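Esterase YbfF (Escherichia coli, PDB 3BF7) probably hydrolyses ester and thioester bonds, using an alpha/beta hydrolase domain and a helical cap whose arrangement creates a substrate-binding crevice. Local coordinates at residues A[148-153]-A[157-162]; A[161-164]-A[170-173]. The protein carries 1 engineered substitution. All coordinates share one frame; numbering follows the deposited sequence.

Interaction 1 of 2, residues A[148-153]-A[157-162]; sequences IMRQHL and GVIQFL
The guanidinium of Arg-150 and the carboxamide of Gln-160 meet obliquely at the exposed margin of this contact, their planes 38° apart. The charge of the guanidinium is met by Glu-156, in a salt bridge from NH2, one residue before segment 157-162. The other flat group, the imidazole of His-152, has Ile-148 O at its edge, in plane, with a weak 3.5 Å hydrogen bond from His-152 ND1 to Ile-148 O, while the His-152 side chain touches Ala-130 and Ala-133 of helix 125-136. The motif is a helix-loop-helix within the helical cap of an alpha/beta hydrolase, and it illustrates how one branched side chain can serve several partners across a short connection. Ile-159 is that side chain. Ile-159 CD1 meets Arg-150 CG at 3.6 Å, the two side chains crossing at about a right angle, and lies 3.8 Å from Leu-153 O. Leu-153 runs past it in the opposite direction, with Leu-153 CD1 4.0 Å from Ile-159 CG1. The other branch, Ile-159 CG2, faces Met-149 CB at 4.1 Å. Where the first helix gives way to the loop, Met-149 O receives both His-152 N and Leu-153 N, a double grip that fixes the backbone carrying Leu-153. Leu-153 then crosses Leu-162 at about a right angle, its CD1 4.1 Å from Leu-162 CD1. Met-149 adds a bend at its thioether (chi3 84°), which turns the terminal methyl toward the second helix and sets Met-149 CE 3.5 Å from Leu-162 CD1.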
loop_
_atom_site.group_PDB
_atom_site.type_symbol
_atom_site.label_atom_id
_atom_site.label_comp_id
_atom_site.label_asym_id
_atom_site.label_seq_id
_atom_site.Cartn_x
_atom_site.Cartn_y
_atom_site.Cartn_z
ATOM N N ILE A 148 5.495 -9.130 -23.762
ATOM C CA ILE A 148 4.557 -10.206 -23.473
ATOM C C ILE A 148 3.344 -9.689 -22.709
ATOM O O ILE A 148 2.206 -10.037 -23.022
ATOM C CB ILE A 148 5.231 -11.315 -22.643
ATOM C CG1 ILE A 148 6.340 -11.965 -23.469
ATOM C CG2 ILE A 148 4.201 -12.348 -22.204
ATOM C CD1 ILE A 148 7.130 -12.993 -22.713
ATOM N N MET A 149 3.592 -8.849 -21.713
ATOM C CA MET A 149 2.513 -8.310 -20.901
ATOM C C MET A 149 1.534 -7.448 -21.685
ATOM O O MET A 149 0.347 -7.402 -21.359
ATOM C CB MET A 149 3.100 -7.528 -19.732
ATOM C CG MET A 149 3.964 -8.405 -18.847
ATOM S SD MET A 149 4.602 -7.565 -17.406
ATOM C CE MET A 149 3.221 -7.743 -16.270
ATOM N N ARG A 150 2.023 -6.770 -22.718
ATOM C CA ARG A 150 1.156 -5.925 -23.530
ATOM C C ARG A 150 0.152 -6.763 -24.314
ATOM O O ARG A 150 -0.801 -6.229 -24.874
ATOM C CB ARG A 150 1.979 -5.069 -24.495
ATOM C CG ARG A 150 2.900 -4.078 -23.808
ATOM C CD ARG A 150 3.378 -2.997 -24.766
ATOM N NE ARG A 150 4.300 -2.074 -24.108
ATOM C CZ ARG A 150 5.608 -2.276 -23.994
ATOM N NH1 ARG A 150 6.161 -3.369 -24.502
ATOM N NH2 ARG A 150 6.361 -1.392 -23.354
ATOM N N GLN A 151 0.371 -8.073 -24.347
ATOM C CA GLN A 151 -0.527 -8.983 -25.053
ATOM C C GLN A 151 -1.703 -9.346 -24.150
ATOM O O GLN A 151 -2.680 -9.953 -24.597
ATOM C CB GLN A 151 0.223 -10.254 -25.461
ATOM C CG GLN A 151 1.491 -9.987 -26.261
ATOM C CD GLN A 151 2.237 -11.255 -26.632
ATOM O OE1 GLN A 151 3.317 -11.201 -27.223
ATOM N NE2 GLN A 151 1.665 -12.405 -26.290
ATOM N N HIS A 152 -1.599 -8.966 -22.878
ATOM C CA HIS A 152 -2.635 -9.247 -21.889
ATOM C C HIS A 152 -3.250 -7.985 -21.303
ATOM O O HIS A 152 -4.432 -7.961 -20.957
ATOM C CB HIS A 152 -2.062 -10.055 -20.721
ATOM C CG HIS A 152 -1.684 -11.457 -21.073
ATOM N ND1 HIS A 152 -0.520 -11.775 -21.738
ATOM C CD2 HIS A 152 -2.325 -12.627 -20.852
ATOM C CE1 HIS A 152 -0.460 -13.084 -21.909
ATOM N NE2 HIS A 152 -1.543 -13.624 -21.382
ATOM N N LEU A 153 -2.432 -6.945 -21.181
ATOM C CA LEU A 153 -2.858 -5.688 -20.584
ATOM C C LEU A 153 -2.665 -4.518 -21.535
ATOM O O LEU A 153 -1.726 -4.501 -22.324
ATOM C CB LEU A 153 -2.050 -5.436 -19.308
ATOM C CG LEU A 153 -1.980 -6.588 -18.301
ATOM C CD1 LEU A 153 -0.916 -6.289 -17.254
ATOM C CD2 LEU A 153 -3.342 -6.800 -17.657
ATOM N N GLY A 157 0.881 1.989 -17.778
ATOM C CA GLY A 157 1.287 2.349 -16.429
ATOM C C GLY A 157 1.295 1.149 -15.500
ATOM O O GLY A 157 2.195 0.999 -14.669
ATOM N N VAL A 158 0.288 0.294 -15.633
ATOM C CA VAL A 158 0.194 -0.898 -14.802
ATOM C C VAL A 158 1.335 -1.848 -15.147
ATOM O O VAL A 158 1.968 -2.427 -14.262
ATOM C CB VAL A 158 -1.158 -1.615 -15.013
ATOM C CG1 VAL A 158 -1.189 -2.914 -14.225
ATOM C CG2 VAL A 158 -2.299 -0.708 -14.570
ATOM N N ILE A 159 1.604 -2.004 -16.438
ATOM C CA ILE A 159 2.679 -2.876 -16.879
ATOM C C ILE A 159 4.019 -2.430 -16.294
ATOM O O ILE A 159 4.768 -3.244 -15.755
ATOM C CB ILE A 159 2.772 -2.904 -18.422
ATOM C CG1 ILE A 159 1.532 -3.598 -18.995
ATOM C CG2 ILE A 159 4.041 -3.619 -18.863
ATOM C CD1 ILE A 159 1.447 -3.564 -20.511
ATOM N N GLN A 160 4.318 -1.138 -16.390
ATOM C CA GLN A 160 5.582 -0.630 -15.866
ATOM C C GLN A 160 5.670 -0.768 -14.351
ATOM O O GLN A 160 6.744 -1.032 -13.812
ATOM C CB GLN A 160 5.783 0.827 -16.294
ATOM C CG GLN A 160 5.919 0.989 -17.804
ATOM C CD GLN A 160 7.096 0.215 -18.377
ATOM O OE1 GLN A 160 7.052 -0.254 -19.515
ATOM N NE2 GLN A 160 8.162 0.090 -17.594
ATOM N N PHE A 161 4.545 -0.592 -13.666
ATOM C CA PHE A 161 4.501 -0.732 -12.215
ATOM C C PHE A 161 4.875 -2.167 -11.847
ATOM O O PHE A 161 5.728 -2.398 -10.989
ATOM C CB PHE A 161 3.093 -0.399 -11.710
ATOM C CG PHE A 161 2.766 -0.994 -10.371
ATOM C CD1 PHE A 161 3.429 -0.580 -9.218
ATOM C CD2 PHE A 161 1.792 -1.983 -10.265
ATOM C CE1 PHE A 161 3.122 -1.147 -7.981
ATOM C CE2 PHE A 161 1.479 -2.553 -9.035
ATOM C CZ PHE A 161 2.147 -2.133 -7.890
ATOM N N LEU A 162 4.242 -3.130 -12.506
ATOM C CA LEU A 162 4.521 -4.534 -12.240
ATOM C C LEU A 162 5.976 -4.883 -12.532
ATOM O O LEU A 162 6.610 -5.614 -11.772
ATOM C CB LEU A 162 3.600 -5.421 -13.084
ATOM C CG LEU A 162 2.107 -5.323 -12.754
ATOM C CD1 LEU A 162 1.301 -6.074 -13.800
ATOM C CD2 LEU A 162 1.844 -5.881 -11.362
#

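Interaction 2 of 2, residues A[161-164]-A[170-173]; sequences FLLK and EWRF
Trp-171 reaches the last turn of helix 156-163 with the six-membered part of its indole, and the carbonyl of Leu-162 receives it at the ring edge. The motif is a beta hairpin, strands 166-167 and 170-171, folded back beside the helix that precedes it in the cap of an alpha/beta hydrolase. It is a worked example of an aromatic residue filling the angle between helix and hairpin. The tight part is a single approach: Leu-162 O lies near the indole plane, 3.4 Å from Trp-171 CZ3, which sets the electronegative oxygen against the ring's C-H rim. A longer, oblique approach brings the same Leu-162 O 4.3 Å from Phe-173 CE2, and the Phe-173 ring goes on to meet Phe-26 edge-to-face. With CG beside the backbone N (chi1 -67°), the Trp-171 side chain carries its benzo ring to the helix and touches Val-134 and Ser-135 of helix 125-136, while NE1 donates to Ile-131 O, a bond that limits rotation of the indole. Replacing Trp-171 by an alanine would probably leave Ile-131 O without this donor and open a gap between Leu-162, Leu-163 and helix 125-136. Toward solvent the contact is looser: Lys-164 and Glu-170 are exposed, neither touching across the two segments. Arg-172 stays beyond contact distance of segment 161-164, although its backbone is hydrogen-bonded to Ser-165 and its carbonyl O accepts from Arg-58. Leu-163 crosses the indole at a slant, Leu-163 CD2 coming 4.2 Å from Trp-171 CH2.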
loop_
_atom_site.group_PDB
_atom_site.type_symbol
_atom_site.label_atom_id
_atom_site.label_comp_id
_atom_site.label_asym_id
_atom_site.label_seq_id
_atom_site.Cartn_x
_atom_site.Cartn_y
_atom_site.Cartn_z
ATOM N N PHE A 161 4.545 -0.592 -13.666
ATOM C CA PHE A 161 4.501 -0.732 -12.215
ATOM C C PHE A 161 4.875 -2.167 -11.847
ATOM O O PHE A 161 5.728 -2.398 -10.989
ATOM C CB PHE A 161 3.093 -0.399 -11.710
ATOM C CG PHE A 161 2.766 -0.994 -10.371
ATOM C CD1 PHE A 161 3.429 -0.580 -9.218
ATOM C CD2 PHE A 161 1.792 -1.983 -10.265
ATOM C CE1 PHE A 161 3.122 -1.147 -7.981
ATOM C CE2 PHE A 161 1.479 -2.553 -9.035
ATOM C CZ PHE A 161 2.147 -2.133 -7.890
ATOM N N LEU A 162 4.242 -3.130 -12.506
ATOM C CA LEU A 162 4.521 -4.534 -12.240
ATOM C C LEU A 162 5.976 -4.883 -12.532
ATOM O O LEU A 162 6.610 -5.614 -11.772
ATOM C CB LEU A 162 3.600 -5.421 -13.084
ATOM C CG LEU A 162 2.107 -5.323 -12.754
ATOM C CD1 LEU A 162 1.301 -6.074 -13.800
ATOM C CD2 LEU A 162 1.844 -5.881 -11.362
ATOM N N LEU A 163 6.504 -4.347 -13.629
ATOM C CA LEU A 163 7.877 -4.630 -14.021
ATOM C C LEU A 163 8.930 -4.142 -13.032
ATOM O O LEU A 163 10.080 -4.585 -13.082
ATOM C CB LEU A 163 8.148 -4.068 -15.420
ATOM C CG LEU A 163 7.437 -4.837 -16.539
ATOM C CD1 LEU A 163 7.655 -4.134 -17.870
ATOM C CD2 LEU A 163 7.969 -6.265 -16.597
ATOM N N LYS A 164 8.554 -3.240 -12.131
ATOM C CA LYS A 164 9.497 -2.770 -11.125
ATOM C C LYS A 164 9.903 -3.977 -10.281
ATOM O O LYS A 164 10.972 -3.988 -9.669
ATOM C CB LYS A 164 8.855 -1.710 -10.229
ATOM C CG LYS A 164 8.538 -0.397 -10.927
ATOM C CD LYS A 164 9.802 0.323 -11.360
ATOM C CE LYS A 164 9.482 1.702 -11.918
ATOM N NZ LYS A 164 10.721 2.471 -12.215
ATOM N N GLU A 170 13.059 -12.829 -12.796
ATOM C CA GLU A 170 12.178 -13.415 -11.794
ATOM C C GLU A 170 11.306 -12.347 -11.154
ATOM O O GLU A 170 11.698 -11.183 -11.073
ATOM C CB GLU A 170 13.003 -14.103 -10.702
ATOM C CG GLU A 170 13.755 -15.343 -11.156
ATOM C CD GLU A 170 12.827 -16.478 -11.535
ATOM O OE1 GLU A 170 11.993 -16.870 -10.691
ATOM O OE2 GLU A 170 12.930 -16.978 -12.675
ATOM N N TRP A 171 10.117 -12.745 -10.709
ATOM C CA TRP A 171 9.214 -11.816 -10.046
ATOM C C TRP A 171 9.599 -11.735 -8.577
ATOM O O TRP A 171 9.822 -12.757 -7.930
ATOM C CB TRP A 171 7.763 -12.288 -10.165
ATOM C CG TRP A 171 7.240 -12.240 -11.560
ATOM C CD1 TRP A 171 6.973 -13.303 -12.375
ATOM C CD2 TRP A 171 6.941 -11.065 -12.315
ATOM N NE1 TRP A 171 6.525 -12.859 -13.596
ATOM C CE2 TRP A 171 6.496 -11.489 -13.587
ATOM C CE3 TRP A 171 7.007 -9.692 -12.043
ATOM C CZ2 TRP A 171 6.115 -10.588 -14.586
ATOM C CZ3 TRP A 171 6.628 -8.796 -13.037
ATOM C CH2 TRP A 171 6.188 -9.249 -14.292
ATOM N N ARG A 172 9.681 -10.516 -8.053
ATOM C CA ARG A 172 10.032 -10.313 -6.653
ATOM C C ARG A 172 8.905 -10.773 -5.736
ATOM O O ARG A 172 9.157 -11.253 -4.628
ATOM C CB ARG A 172 10.358 -8.836 -6.398
ATOM C CG ARG A 172 11.760 -8.414 -6.848
ATOM C CD ARG A 172 12.811 -8.992 -5.909
ATOM N NE ARG A 172 14.179 -8.957 -6.428
ATOM C CZ ARG A 172 15.030 -7.946 -6.273
ATOM N NH1 ARG A 172 14.673 -6.854 -5.611
ATOM N NH2 ARG A 172 16.264 -8.046 -6.753
ATOM N N PHE A 173 7.662 -10.625 -6.189
ATOM C CA PHE A 173 6.538 -11.054 -5.367
ATOM C C PHE A 173 6.264 -12.552 -5.510
ATOM O O PHE A 173 6.634 -13.180 -6.505
ATOM C CB PHE A 173 5.279 -10.207 -5.650
ATOM C CG PHE A 173 5.041 -9.897 -7.104
ATOM C CD1 PHE A 173 4.740 -10.905 -8.010
ATOM C CD2 PHE A 173 5.084 -8.580 -7.558
ATOM C CE1 PHE A 173 4.477 -10.606 -9.349
ATOM C CE2 PHE A 173 4.822 -8.274 -8.890
ATOM C CZ PHE A 173 4.520 -9.288 -9.786
#

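Both contacts draw on helix 156-163, and Leu-162 serves each with a different part of itself: a methyl in interaction 1, the backbone carbonyl in interaction 2. Interaction 1 joins two consecutive helices and runs from a buried aliphatic centre to an exposed, charged margin; interaction 2 joins helix to hairpin, is more thoroughly buried, and brings an indole edge against a backbone carbonyl, with one leucine methyl beside it. The two meet at Met-149: Met-149 SD is 3.7 Å from Leu-163 CD2 and Met-149 CE is 3.9 Å from Trp-171 CH2, making one continuous apolar layer. Helix 125-136 touches side chains of both contacts.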